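Local coordinates for protein probable intron-encoded endonuclease 1 (Wickerhamomyces canadensis, PDB 6X1J) that cleaves DNA as a LAGLIDADG homing endonuclease, binding its recognition sequence to drive homing of an intron in the mitochondrial 21S rRNA gene, at residues P85-R91 / I100-A104; V132-E138 / D181-F186; K157-L163 / K226-V231. All blocks are in the same frame, centred on the assembly; numbering follows the deposited sequence.

Interaction 1 of 3, residues P85-R91 / I100-A104. With nucleotides of chain C.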
loop_
_atom_site.group_PDB
_atom_site.type_symbol
_atom_site.label_atom_id
_atom_site.label_comp_id
_atom_site.label_asym_id
_atom_site.label_seq_id
_atom_site.Cartn_x
_atom_site.Cartn_y
_atom_site.Cartn_z
ATOM N N PRO A 85 -10.557 -15.595 3.933
ATOM C CA PRO A 85 -9.318 -15.630 3.160
ATOM C C PRO A 85 -9.420 -15.025 1.756
ATOM O O PRO A 85 -10.509 -14.843 1.169
ATOM C CB PRO A 85 -8.997 -17.132 3.077
ATOM C CG PRO A 85 -9.750 -17.738 4.241
ATOM C CD PRO A 85 -11.041 -16.943 4.273
ATOM N N PRO A 86 -8.243 -14.677 1.191
ATOM C CA PRO A 86 -8.152 -14.217 -0.190
ATOM C C PRO A 86 -8.767 -15.219 -1.162
ATOM O O PRO A 86 -8.538 -16.400 -0.994
ATOM C CB PRO A 86 -6.654 -14.126 -0.442
ATOM C CG PRO A 86 -6.076 -13.893 0.954
ATOM C CD PRO A 86 -6.945 -14.710 1.878
ATOM N N THR A 87 -9.463 -14.690 -2.164
ATOM C CA THR A 87 -10.337 -15.374 -3.149
ATOM C C THR A 87 -9.781 -15.126 -4.544
ATOM O O THR A 87 -9.610 -13.951 -4.903
ATOM C CB THR A 87 -11.719 -14.723 -3.120
ATOM O OG1 THR A 87 -12.180 -14.979 -1.797
ATOM C CG2 THR A 87 -12.683 -15.232 -4.170
ATOM N N LEU A 88 -9.521 -16.163 -5.323
ATOM C CA LEU A 88 -9.116 -15.963 -6.740
ATOM C C LEU A 88 -10.294 -15.293 -7.488
ATOM O O LEU A 88 -11.444 -15.701 -7.246
ATOM C CB LEU A 88 -8.717 -17.331 -7.298
ATOM C CG LEU A 88 -8.090 -17.323 -8.685
ATOM C CD1 LEU A 88 -6.948 -18.317 -8.775
ATOM C CD2 LEU A 88 -9.146 -17.594 -9.747
ATOM N N TYR A 89 -10.051 -14.239 -8.276
ATOM C CA TYR A 89 -11.041 -13.684 -9.229
ATOM C C TYR A 89 -10.469 -13.753 -10.632
ATOM O O TYR A 89 -9.322 -13.315 -10.808
ATOM C CB TYR A 89 -11.358 -12.202 -9.016
ATOM C CG TYR A 89 -12.411 -11.886 -7.989
ATOM C CD1 TYR A 89 -12.192 -12.218 -6.661
ATOM C CD2 TYR A 89 -13.593 -11.225 -8.326
ATOM C CE1 TYR A 89 -13.127 -11.911 -5.686
ATOM C CE2 TYR A 89 -14.541 -10.919 -7.359
ATOM C CZ TYR A 89 -14.298 -11.249 -6.028
ATOM O OH TYR A 89 -15.173 -10.982 -5.004
ATOM N N GLU A 90 -11.300 -14.182 -11.578
ATOM C CA GLU A 90 -10.971 -14.317 -13.018
ATOM C C GLU A 90 -11.934 -13.427 -13.796
ATOM O O GLU A 90 -13.126 -13.590 -13.634
ATOM C CB GLU A 90 -11.077 -15.781 -13.452
ATOM C CG GLU A 90 -11.489 -15.955 -14.899
ATOM C CD GLU A 90 -11.773 -17.390 -15.294
ATOM O OE1 GLU A 90 -10.934 -18.260 -14.968
ATOM O OE2 GLU A 90 -12.837 -17.629 -15.925
ATOM N N ARG A 91 -11.413 -12.509 -14.594
ATOM C CA ARG A 91 -12.224 -11.581 -15.409
ATOM C C ARG A 91 -11.820 -11.785 -16.871
ATOM O O ARG A 91 -10.631 -12.124 -17.114
ATOM C CB ARG A 91 -11.984 -10.133 -14.969
ATOM C CG ARG A 91 -11.718 -9.919 -13.481
ATOM C CD ARG A 91 -12.849 -9.325 -12.651
ATOM N NE ARG A 91 -13.653 -8.277 -13.293
ATOM C CZ ARG A 91 -13.556 -6.962 -13.103
ATOM N NH1 ARG A 91 -12.647 -6.443 -12.292
ATOM N NH2 ARG A 91 -14.388 -6.160 -13.739
ATOM N N ILE A 100 -6.368 -12.985 -13.975
ATOM C CA ILE A 100 -6.406 -13.565 -12.597
ATOM C C ILE A 100 -5.872 -12.528 -11.606
ATOM O O ILE A 100 -4.761 -12.072 -11.817
ATOM C CB ILE A 100 -5.570 -14.867 -12.512
ATOM C CG1 ILE A 100 -6.097 -15.944 -13.469
ATOM C CG2 ILE A 100 -5.476 -15.376 -11.081
ATOM C CD1 ILE A 100 -7.269 -16.716 -12.923
ATOM N N THR A 101 -6.604 -12.254 -10.520
ATOM C CA THR A 101 -6.102 -11.527 -9.326
ATOM C C THR A 101 -6.627 -12.223 -8.071
ATOM O O THR A 101 -7.523 -13.047 -8.196
ATOM C CB THR A 101 -6.560 -10.062 -9.345
ATOM O OG1 THR A 101 -7.966 -10.094 -9.566
ATOM C CG2 THR A 101 -5.914 -9.231 -10.423
ATOM N N TRP A 102 -6.069 -11.892 -6.910
ATOM C CA TRP A 102 -6.559 -12.309 -5.573
ATOM C C TRP A 102 -7.184 -11.094 -4.857
ATOM O O TRP A 102 -6.651 -9.966 -5.003
ATOM C CB TRP A 102 -5.433 -12.963 -4.755
ATOM C CG TRP A 102 -4.980 -14.283 -5.319
ATOM C CD1 TRP A 102 -4.116 -14.464 -6.359
ATOM C CD2 TRP A 102 -5.389 -15.610 -4.915
ATOM N NE1 TRP A 102 -3.948 -15.798 -6.619
ATOM C CE2 TRP A 102 -4.703 -16.526 -5.743
ATOM C CE3 TRP A 102 -6.242 -16.113 -3.926
ATOM C CZ2 TRP A 102 -4.846 -17.904 -5.629
ATOM C CZ3 TRP A 102 -6.379 -17.481 -3.804
ATOM C CH2 TRP A 102 -5.706 -18.364 -4.659
ATOM N N ARG A 103 -8.292 -11.307 -4.132
ATOM C CA ARG A 103 -9.079 -10.237 -3.460
ATOM C C ARG A 103 -9.297 -10.616 -1.991
ATOM O O ARG A 103 -9.458 -11.819 -1.676
ATOM C CB ARG A 103 -10.423 -9.987 -4.156
ATOM C CG ARG A 103 -10.316 -9.422 -5.567
ATOM C CD ARG A 103 -11.658 -8.908 -6.074
ATOM N NE ARG A 103 -11.587 -8.287 -7.391
ATOM C CZ ARG A 103 -12.610 -7.744 -8.053
ATOM N NH1 ARG A 103 -13.831 -7.755 -7.543
ATOM N NH2 ARG A 103 -12.413 -7.189 -9.238
ATOM N N ALA A 104 -9.302 -9.607 -1.129
ATOM C CA ALA A 104 -9.623 -9.710 0.305
ATOM C C ALA A 104 -10.195 -8.352 0.735
ATOM O O ALA A 104 -10.037 -7.370 -0.078
ATOM C CB ALA A 104 -8.384 -10.099 1.077
ATOM P P DT C 11 -21.416 -9.027 -12.631
ATOM O OP1 DT C 11 -22.684 -9.337 -13.369
ATOM O OP2 DT C 11 -20.215 -9.879 -12.850
ATOM O "O5'" DT C 11 -21.015 -7.506 -12.922
ATOM C "C5'" DT C 11 -21.853 -6.424 -12.498
ATOM C "C4'" DT C 11 -21.263 -5.098 -12.908
ATOM O "O4'" DT C 11 -20.249 -4.710 -11.957
ATOM C "C3'" DT C 11 -20.589 -5.038 -14.277
ATOM O "O3'" DT C 11 -20.887 -3.714 -14.720
ATOM C "C2'" DT C 11 -19.120 -5.184 -13.944
ATOM C "C1'" DT C 11 -19.036 -4.428 -12.628
ATOM N N1 DT C 11 -17.936 -4.816 -11.732
ATOM C C2 DT C 11 -17.234 -3.824 -11.087
ATOM O O2 DT C 11 -17.453 -2.633 -11.249
ATOM N N3 DT C 11 -16.242 -4.278 -10.256
ATOM C C4 DT C 11 -15.892 -5.590 -10.008
ATOM O O4 DT C 11 -14.981 -5.840 -9.221
ATOM C C5 DT C 11 -16.672 -6.577 -10.712
ATOM C C7 DT C 11 -16.378 -8.027 -10.490
ATOM C C6 DT C 11 -17.654 -6.147 -11.515
ATOM P P DG C 12 -20.298 -3.135 -16.081
ATOM O OP1 DG C 12 -21.382 -2.365 -16.757
ATOM O OP2 DG C 12 -19.626 -4.252 -16.788
ATOM O "O5'" DG C 12 -19.237 -2.052 -15.586
ATOM C "C5'" DG C 12 -19.639 -0.935 -14.775
ATOM C "C4'" DG C 12 -18.627 0.187 -14.839
ATOM O "O4'" DG C 12 -17.535 -0.058 -13.924
ATOM C "C3'" DG C 12 -17.979 0.440 -16.196
ATOM O "O3'" DG C 12 -17.923 1.864 -16.322
ATOM C "C2'" DG C 12 -16.626 -0.244 -16.074
ATOM C "C1'" DG C 12 -16.280 -0.068 -14.599
ATOM N N9 DG C 12 -15.480 -1.110 -13.961
ATOM C C8 DG C 12 -15.709 -2.461 -14.048
ATOM N N7 DG C 12 -14.904 -3.167 -13.300
ATOM C C5 DG C 12 -14.138 -2.222 -12.633
ATOM C C6 DG C 12 -13.096 -2.393 -11.681
ATOM O O6 DG C 12 -12.634 -3.449 -11.223
ATOM N N1 DG C 12 -12.573 -1.172 -11.270
ATOM C C2 DG C 12 -12.997 0.057 -11.715
ATOM N N2 DG C 12 -12.366 1.121 -11.185
ATOM N N3 DG C 12 -13.972 0.231 -12.604
ATOM C C4 DG C 12 -14.503 -0.945 -13.004
ATOM P P DC C 10 -19.778 -12.926 -7.541
ATOM O OP1 DC C 10 -20.261 -14.304 -7.760
ATOM O OP2 DC C 10 -18.317 -12.696 -7.640
ATOM O "O5'" DC C 10 -20.573 -11.951 -8.514
ATOM C "C5'" DC C 10 -21.548 -11.053 -7.964
ATOM C "C4'" DC C 10 -21.658 -9.798 -8.801
ATOM O "O4'" DC C 10 -21.070 -8.672 -8.099
ATOM C "C3'" DC C 10 -20.985 -9.831 -10.175
ATOM O "O3'" DC C 10 -21.750 -9.035 -11.075
ATOM C "C2'" DC C 10 -19.698 -9.065 -9.953
ATOM C "C1'" DC C 10 -20.153 -8.011 -8.955
ATOM N N1 DC C 10 -19.091 -7.467 -8.113
ATOM C C2 DC C 10 -18.928 -6.080 -8.010
ATOM O O2 DC C 10 -19.670 -5.331 -8.672
ATOM N N3 DC C 10 -17.971 -5.591 -7.188
ATOM C C4 DC C 10 -17.171 -6.429 -6.522
ATOM N N4 DC C 10 -16.234 -5.908 -5.735
ATOM C C5 DC C 10 -17.328 -7.843 -6.595
ATOM C C6 DC C 10 -18.289 -8.313 -7.399
HETATM O O HOH W 1 -11.785 -12.614 0.054
HETATM O O HOH W 2 -8.728 -10.406 -12.188
HETATM O O HOH W 3 -10.142 -7.004 -11.118
#
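Leu88 and Trp102 form the apolar centre: Leu88 CB sits 4.1 Å from the centroid of the six-membered indole ring, almost on its normal, a CH-pi contact. Leu88 CD2 meets Ile100 CD1 at 3.8 Å, and Pro86 CB packs on Trp102 CE3 at 4.0 Å. Behind this face lies helix 68-77, whose Lys68 and Ile71 touch Trp102. The backbones pair as antiparallel strands of a beta hairpin. Thr87 with Arg103 and Tyr89 with Thr101 are hydrogen-bonded pairs, with Tyr89 N to Thr101 O 2.8 Å and Thr87 N to Arg103 O 2.9 Å; Leu88-Trp102 is a non-hydrogen-bonded pair. In the LAGLIDADG fold such an antiparallel sheet is the DNA-binding saddle, and here the face carrying Tyr89, Thr101 and Arg103 is turned to the DNA. The Arg103 guanidinium lies flat on the Tyr89 ring, centres 4.0 Å apart, a cation-pi stack that, with a salt bridge to Glu64, holds it in place. Its NH1 and NH2 both donate to O4 of DT11 of chain C, at 2.8 and 2.9 Å. Arg91 reads the next base, NH1 to O6 (3.2 Å) and NH2 to N7 (3.1 Å) of DG12 of chain C, the bidentate major-groove pattern for guanine. Arg91 NH1 and Arg103 NH2, like charges 3.2 Å apart, both donate to water 3.

Interaction 2 of 3, residues V132-E138 / D181-F186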
loop_
_atom_site.group_PDB
_atom_site.type_symbol
_atom_site.label_atom_id
_atom_site.label_comp_id
_atom_site.label_asym_id
_atom_site.label_seq_id
_atom_site.Cartn_x
_atom_site.Cartn_y
_atom_site.Cartn_z
ATOM N N VAL A 132 4.965 13.253 5.027
ATOM C CA VAL A 132 6.321 12.658 5.069
ATOM C C VAL A 132 6.903 12.877 6.473
ATOM O O VAL A 132 7.309 11.878 7.125
ATOM C CB VAL A 132 7.241 13.222 3.968
ATOM C CG1 VAL A 132 8.693 12.839 4.190
ATOM C CG2 VAL A 132 6.793 12.788 2.581
ATOM N N LEU A 133 6.860 14.123 6.962
ATOM C CA LEU A 133 7.533 14.489 8.229
ATOM C C LEU A 133 6.921 13.624 9.328
ATOM O O LEU A 133 7.673 12.972 10.051
ATOM C CB LEU A 133 7.413 15.990 8.552
ATOM C CG LEU A 133 8.102 16.407 9.869
ATOM C CD1 LEU A 133 9.618 16.356 9.743
ATOM C CD2 LEU A 133 7.667 17.791 10.389
ATOM N N ASN A 134 5.608 13.589 9.447
ATOM C CA ASN A 134 5.007 13.076 10.706
ATOM C C ASN A 134 4.620 11.591 10.601
ATOM O O ASN A 134 4.337 11.044 11.650
ATOM C CB ASN A 134 3.849 13.973 11.174
ATOM C CG ASN A 134 4.289 15.384 11.506
ATOM O OD1 ASN A 134 5.400 15.582 11.993
ATOM N ND2 ASN A 134 3.440 16.366 11.232
ATOM N N TYR A 135 4.581 10.945 9.418
ATOM C CA TYR A 135 3.921 9.605 9.286
ATOM C C TYR A 135 4.765 8.572 8.535
ATOM O O TYR A 135 4.722 7.429 8.992
ATOM C CB TYR A 135 2.544 9.692 8.610
ATOM C CG TYR A 135 1.568 10.523 9.405
ATOM C CD1 TYR A 135 0.822 9.974 10.442
ATOM C CD2 TYR A 135 1.432 11.883 9.151
ATOM C CE1 TYR A 135 -0.051 10.757 11.191
ATOM C CE2 TYR A 135 0.573 12.678 9.893
ATOM C CZ TYR A 135 -0.177 12.115 10.911
ATOM O OH TYR A 135 -1.031 12.919 11.608
ATOM N N ILE A 136 5.423 8.924 7.416
ATOM C CA ILE A 136 6.143 7.916 6.581
ATOM C C ILE A 136 7.402 7.439 7.313
ATOM O O ILE A 136 8.264 8.241 7.571
ATOM C CB ILE A 136 6.437 8.469 5.194
ATOM C CG1 ILE A 136 5.148 8.661 4.394
ATOM C CG2 ILE A 136 7.421 7.557 4.487
ATOM C CD1 ILE A 136 5.341 9.047 2.948
ATOM N N THR A 137 7.493 6.155 7.650
ATOM C CA THR A 137 8.749 5.532 8.141
ATOM C C THR A 137 9.336 4.638 7.013
ATOM O O THR A 137 8.734 4.494 5.935
ATOM C CB THR A 137 8.489 4.784 9.464
ATOM O OG1 THR A 137 7.767 3.586 9.173
ATOM C CG2 THR A 137 7.707 5.632 10.457
ATOM N N GLU A 138 10.501 4.075 7.237
ATOM C CA GLU A 138 11.100 3.082 6.298
ATOM C C GLU A 138 10.151 1.888 6.096
ATOM O O GLU A 138 10.049 1.462 4.925
ATOM C CB GLU A 138 12.443 2.558 6.811
ATOM C CG GLU A 138 13.502 3.627 6.974
ATOM C CD GLU A 138 13.560 4.207 8.370
ATOM O OE1 GLU A 138 12.536 4.078 9.129
ATOM O OE2 GLU A 138 14.614 4.797 8.682
ATOM N N ASP A 181 10.262 16.488 0.800
ATOM C CA ASP A 181 10.247 16.011 2.215
ATOM C C ASP A 181 10.947 14.653 2.357
ATOM O O ASP A 181 11.692 14.444 3.378
ATOM C CB ASP A 181 8.817 16.013 2.736
ATOM C CG ASP A 181 8.232 17.411 2.725
ATOM O OD1 ASP A 181 9.031 18.341 2.727
ATOM O OD2 ASP A 181 6.999 17.556 2.631
ATOM N N LEU A 182 10.800 13.769 1.351
ATOM C CA LEU A 182 11.564 12.500 1.349
ATOM C C LEU A 182 13.047 12.806 1.375
ATOM O O LEU A 182 13.722 12.135 2.140
ATOM C CB LEU A 182 11.232 11.651 0.125
ATOM C CG LEU A 182 9.894 10.917 0.193
ATOM C CD1 LEU A 182 9.551 10.346 -1.175
ATOM C CD2 LEU A 182 9.929 9.829 1.268
ATOM N N ASN A 183 13.532 13.751 0.551
ATOM C CA ASN A 183 14.984 14.026 0.416
ATOM C C ASN A 183 15.538 14.587 1.744
ATOM O O ASN A 183 16.681 14.244 2.112
ATOM C CB ASN A 183 15.244 14.884 -0.813
ATOM C CG ASN A 183 15.182 14.117 -2.125
ATOM O OD1 ASN A 183 15.237 12.875 -2.173
ATOM N ND2 ASN A 183 15.133 14.872 -3.210
ATOM N N ILE A 184 14.745 15.370 2.486
ATOM C CA ILE A 184 15.145 15.890 3.827
ATOM C C ILE A 184 15.092 14.756 4.854
ATOM O O ILE A 184 16.085 14.579 5.582
ATOM C CB ILE A 184 14.277 17.099 4.222
ATOM C CG1 ILE A 184 14.689 18.312 3.382
ATOM C CG2 ILE A 184 14.353 17.383 5.727
ATOM C CD1 ILE A 184 13.544 19.209 3.001
ATOM N N LYS A 185 14.007 13.986 4.927
ATOM C CA LYS A 185 13.887 12.983 6.040
ATOM C C LYS A 185 14.829 11.772 5.883
ATOM O O LYS A 185 15.333 11.318 6.909
ATOM C CB LYS A 185 12.451 12.506 6.214
ATOM C CG LYS A 185 12.247 11.669 7.467
ATOM C CD LYS A 185 10.798 11.364 7.679
ATOM C CE LYS A 185 10.521 10.712 9.008
ATOM N NZ LYS A 185 9.061 10.567 9.086
ATOM N N PHE A 186 15.070 11.247 4.671
ATOM C CA PHE A 186 15.871 10.016 4.460
ATOM C C PHE A 186 17.197 10.325 3.745
ATOM O O PHE A 186 17.959 9.392 3.468
ATOM C CB PHE A 186 15.008 8.992 3.725
ATOM C CG PHE A 186 13.737 8.658 4.453
ATOM C CD1 PHE A 186 13.768 7.926 5.627
ATOM C CD2 PHE A 186 12.511 9.070 3.966
ATOM C CE1 PHE A 186 12.595 7.647 6.320
ATOM C CE2 PHE A 186 11.345 8.788 4.654
ATOM C CZ PHE A 186 11.388 8.074 5.830
HETATM O O HOH W 4 4.545 15.441 2.969
HETATM O O HOH W 5 5.904 16.121 5.042
#
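Lys185 provides the direct hydrogen bonds of this contact between the end of the short helix 131-134, with the turn after it, and the C-terminal part of helix 172-186. Its fully extended side chain brings NZ to three backbone carbonyls, Val132 O, Leu133 O and Ile136 O, with a hydrogen bond of 2.9 Å from NZ to each. The ammonium thus serves carbonyls at the C-terminal end of the short helix and, through Ile136 O, the segment leading into helix 138-148. At the other end, water 4 accepts from Val132 N (3.0 Å) and water 5 from Leu133 N (2.9 Å); both can bridge to Asp181 OD2, 3.3 Å from water 4 and 3.0 Å from water 5. Thr137, the N-cap of helix 138-148, has its hydroxyl hydrogen-bonded to Glu38, and its amide is hydrogen-bonded to Ser140 OG. Between the polar ends, Val132 CB comes within 3.4 Å of Asp181 CB, while Ile136 CG2 packs on Phe186 CE2 at 4.1 Å. Phe186 also touches Leu141 of helix 138-148, one of the two central LAGLIDADG helices; Ile136 reaches Ile41 of the other, helix 34-45. The direct hydrogen bonds all come from one ammonium, which takes up three carbonyls that the turn brings together.

Interaction 3 of 3, residues K157-L163 / K226-V231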
loop_
_atom_site.group_PDB
_atom_site.type_symbol
_atom_site.label_atom_id
_atom_site.label_comp_id
_atom_site.label_asym_id
_atom_site.label_seq_id
_atom_site.Cartn_x
_atom_site.Cartn_y
_atom_site.Cartn_z
ATOM N N LYS A 157 20.836 -7.242 -17.255
ATOM C CA LYS A 157 22.317 -7.137 -17.054
ATOM C C LYS A 157 22.743 -5.679 -16.783
ATOM O O LYS A 157 23.948 -5.460 -16.622
ATOM C CB LYS A 157 23.107 -7.731 -18.231
ATOM C CG LYS A 157 22.312 -8.665 -19.132
ATOM C CD LYS A 157 23.145 -9.689 -19.863
ATOM C CE LYS A 157 22.419 -10.253 -21.067
ATOM N NZ LYS A 157 23.184 -11.359 -21.689
ATOM N N THR A 158 21.814 -4.727 -16.677
ATOM C CA THR A 158 22.149 -3.287 -16.526
ATOM C C THR A 158 23.020 -3.078 -15.282
ATOM O O THR A 158 23.027 -3.929 -14.340
ATOM C CB THR A 158 20.912 -2.401 -16.420
ATOM O OG1 THR A 158 21.359 -1.046 -16.576
ATOM C CG2 THR A 158 20.178 -2.613 -15.106
ATOM N N LYS A 159 23.722 -1.960 -15.265
ATOM C CA LYS A 159 24.471 -1.516 -14.065
ATOM C C LYS A 159 23.716 -0.324 -13.460
ATOM O O LYS A 159 24.171 0.199 -12.445
ATOM C CB LYS A 159 25.919 -1.248 -14.488
ATOM C CG LYS A 159 26.646 -2.474 -15.047
ATOM C CD LYS A 159 27.441 -3.238 -13.998
ATOM C CE LYS A 159 27.846 -4.640 -14.418
ATOM N NZ LYS A 159 28.898 -5.208 -13.530
ATOM N N ASN A 160 22.685 0.158 -14.145
ATOM C CA ASN A 160 21.904 1.341 -13.699
ATOM C C ASN A 160 20.818 0.853 -12.740
ATOM O O ASN A 160 19.810 0.325 -13.239
ATOM C CB ASN A 160 21.222 2.077 -14.846
ATOM C CG ASN A 160 20.555 3.379 -14.444
ATOM O OD1 ASN A 160 20.614 3.811 -13.270
ATOM N ND2 ASN A 160 19.940 4.016 -15.442
ATOM N N LYS A 161 21.012 1.080 -11.442
ATOM C CA LYS A 161 20.084 0.619 -10.356
ATOM C C LYS A 161 19.147 1.747 -9.892
ATOM O O LYS A 161 18.629 1.681 -8.715
ATOM C CB LYS A 161 20.921 0.129 -9.176
ATOM C CG LYS A 161 21.854 -1.018 -9.507
ATOM C CD LYS A 161 22.748 -1.424 -8.353
ATOM C CE LYS A 161 23.707 -2.526 -8.749
ATOM N NZ LYS A 161 23.990 -3.462 -7.638
ATOM N N SER A 162 18.910 2.748 -10.753
ATOM C CA SER A 162 17.822 3.738 -10.590
ATOM C C SER A 162 16.481 3.000 -10.400
ATOM O O SER A 162 16.242 1.943 -11.022
ATOM C CB SER A 162 17.806 4.701 -11.744
ATOM O OG SER A 162 18.991 5.498 -11.723
ATOM N N LEU A 163 15.655 3.518 -9.495
ATOM C CA LEU A 163 14.313 2.993 -9.154
ATOM C C LEU A 163 13.264 4.089 -9.342
ATOM O O LEU A 163 13.618 5.241 -9.503
ATOM C CB LEU A 163 14.337 2.518 -7.705
ATOM C CG LEU A 163 15.347 1.410 -7.423
ATOM C CD1 LEU A 163 15.484 1.189 -5.918
ATOM C CD2 LEU A 163 14.935 0.127 -8.147
ATOM N N LYS A 226 11.854 -6.674 -7.223
ATOM C CA LYS A 226 11.564 -5.280 -7.675
ATOM C C LYS A 226 12.807 -4.434 -7.426
ATOM O O LYS A 226 12.933 -3.407 -8.066
ATOM C CB LYS A 226 10.352 -4.681 -6.955
ATOM C CG LYS A 226 9.012 -5.300 -7.311
ATOM C CD LYS A 226 7.841 -4.484 -6.833
ATOM C CE LYS A 226 7.280 -3.646 -7.949
ATOM N NZ LYS A 226 6.003 -3.000 -7.581
ATOM N N LEU A 227 13.695 -4.917 -6.563
ATOM C CA LEU A 227 14.843 -4.201 -5.946
ATOM C C LEU A 227 16.183 -4.801 -6.414
ATOM O O LEU A 227 17.227 -4.105 -6.330
ATOM C CB LEU A 227 14.673 -4.368 -4.426
ATOM C CG LEU A 227 15.524 -3.481 -3.530
ATOM C CD1 LEU A 227 15.037 -2.053 -3.617
ATOM C CD2 LEU A 227 15.494 -3.940 -2.074
ATOM N N LEU A 228 16.187 -6.063 -6.814
ATOM C CA LEU A 228 17.417 -6.865 -7.032
ATOM C C LEU A 228 18.007 -6.597 -8.435
ATOM O O LEU A 228 17.295 -6.702 -9.404
ATOM C CB LEU A 228 17.047 -8.344 -6.881
ATOM C CG LEU A 228 17.888 -9.145 -5.885
ATOM C CD1 LEU A 228 17.425 -10.600 -5.837
ATOM C CD2 LEU A 228 19.378 -9.074 -6.211
ATOM N N PHE A 229 19.285 -6.277 -8.524
ATOM C CA PHE A 229 20.071 -6.286 -9.787
ATOM C C PHE A 229 21.259 -7.230 -9.616
ATOM O O PHE A 229 21.553 -7.622 -8.462
ATOM C CB PHE A 229 20.563 -4.881 -10.130
ATOM C CG PHE A 229 19.470 -3.858 -10.314
ATOM C CD1 PHE A 229 18.951 -3.166 -9.225
ATOM C CD2 PHE A 229 18.963 -3.591 -11.585
ATOM C CE1 PHE A 229 17.977 -2.196 -9.421
ATOM C CE2 PHE A 229 17.996 -2.621 -11.777
ATOM C CZ PHE A 229 17.488 -1.941 -10.687
ATOM N N ASN A 230 21.942 -7.549 -10.716
ATOM C CA ASN A 230 23.256 -8.246 -10.687
ATOM C C ASN A 230 24.216 -7.460 -9.789
ATOM O O ASN A 230 24.245 -6.219 -9.880
ATOM C CB ASN A 230 23.810 -8.441 -12.099
ATOM C CG ASN A 230 22.857 -9.250 -12.956
ATOM O OD1 ASN A 230 22.399 -10.307 -12.528
ATOM N ND2 ASN A 230 22.510 -8.729 -14.125
ATOM N N VAL A 231 24.979 -8.155 -8.949
ATOM C CA VAL A 231 26.021 -7.497 -8.111
ATOM C C VAL A 231 27.089 -6.935 -9.057
ATOM O O VAL A 231 27.767 -7.679 -9.760
ATOM C CB VAL A 231 26.621 -8.444 -7.060
ATOM C CG1 VAL A 231 27.797 -7.796 -6.339
ATOM C CG2 VAL A 231 25.569 -8.910 -6.063
ATOM O OXT VAL A 231 27.275 -5.719 -9.132
HETATM O O HOH W 6 24.486 -4.474 -11.951
HETATM O O HOH W 7 21.580 -6.199 -13.624
#
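This is a buried packing of two irregular segments, in which the C-terminal tail lies against the loop between strands 149-151 and 163-165, with no direct hydrogen bond between them. Phe229 is its anchor. Lys161 covers one ring face, with CA 3.9 Å from the ring centroid in a CH-pi contact and CG 3.6 Å from Phe229 CD1, while Leu163 CD2 meets the edge at CE1, 4.0 Å away. Thr158 CG2 approaches Phe229 CD2 at 3.9 Å, and Lys151 adds a cation-pi contact. Further in, Leu163 CD1 packs on Leu227 CD1 at 4.0 Å, and both leucines touch Phe145 of helix 138-148. Two waters bridge the backbones: Thr158 O accepts from water 6 (2.9 Å) and water 7 (2.8 Å); water 6 also donates to Asn230 O (2.7 Å), and water 7 accepts from Asn230 N (3.2 Å). The loop holds its own shape through an ST turn, Asn160 N to Thr158 OG1 at 3.0 Å, followed by an Asx turn, Ser162 N to Asn160 OD1 at 3.2 Å; the Thr158 hydroxyl is also hydrogen-bonded to Asp153. Lys226 NZ donates to Met146 O, close to a bound potassium ion. The loop belongs to the C-terminal of the two antiparallel DNA-binding sheets of the LAGLIDADG fold, and Thr158, Asn160 and, from the tail, Lys226 pack on DNA phosphates.

From the N terminus, interaction 1 comes first, closing the short hairpin of strands 87-92 and 98-105 in the N-terminal sheet before the other two open. Interaction 2 then joins 132-138, at the entrance to helix 138-148, with the C-terminal part of helix 172-186. Interaction 3 starts inside that loop, at 157-163, and finishes at the C terminus, so the two cross and tie the second half of the fold together at separate places, their nearest atoms about 10 Å apart. Interactions 1 and 2 lie on opposite sides of the chain's centre, centres 33 Å apart. Interaction 1 reaches DNA from a strand pair, interaction 3 from a loop of the second sheet, which has the same 1-2-4-3 order, and from the C-terminal tail.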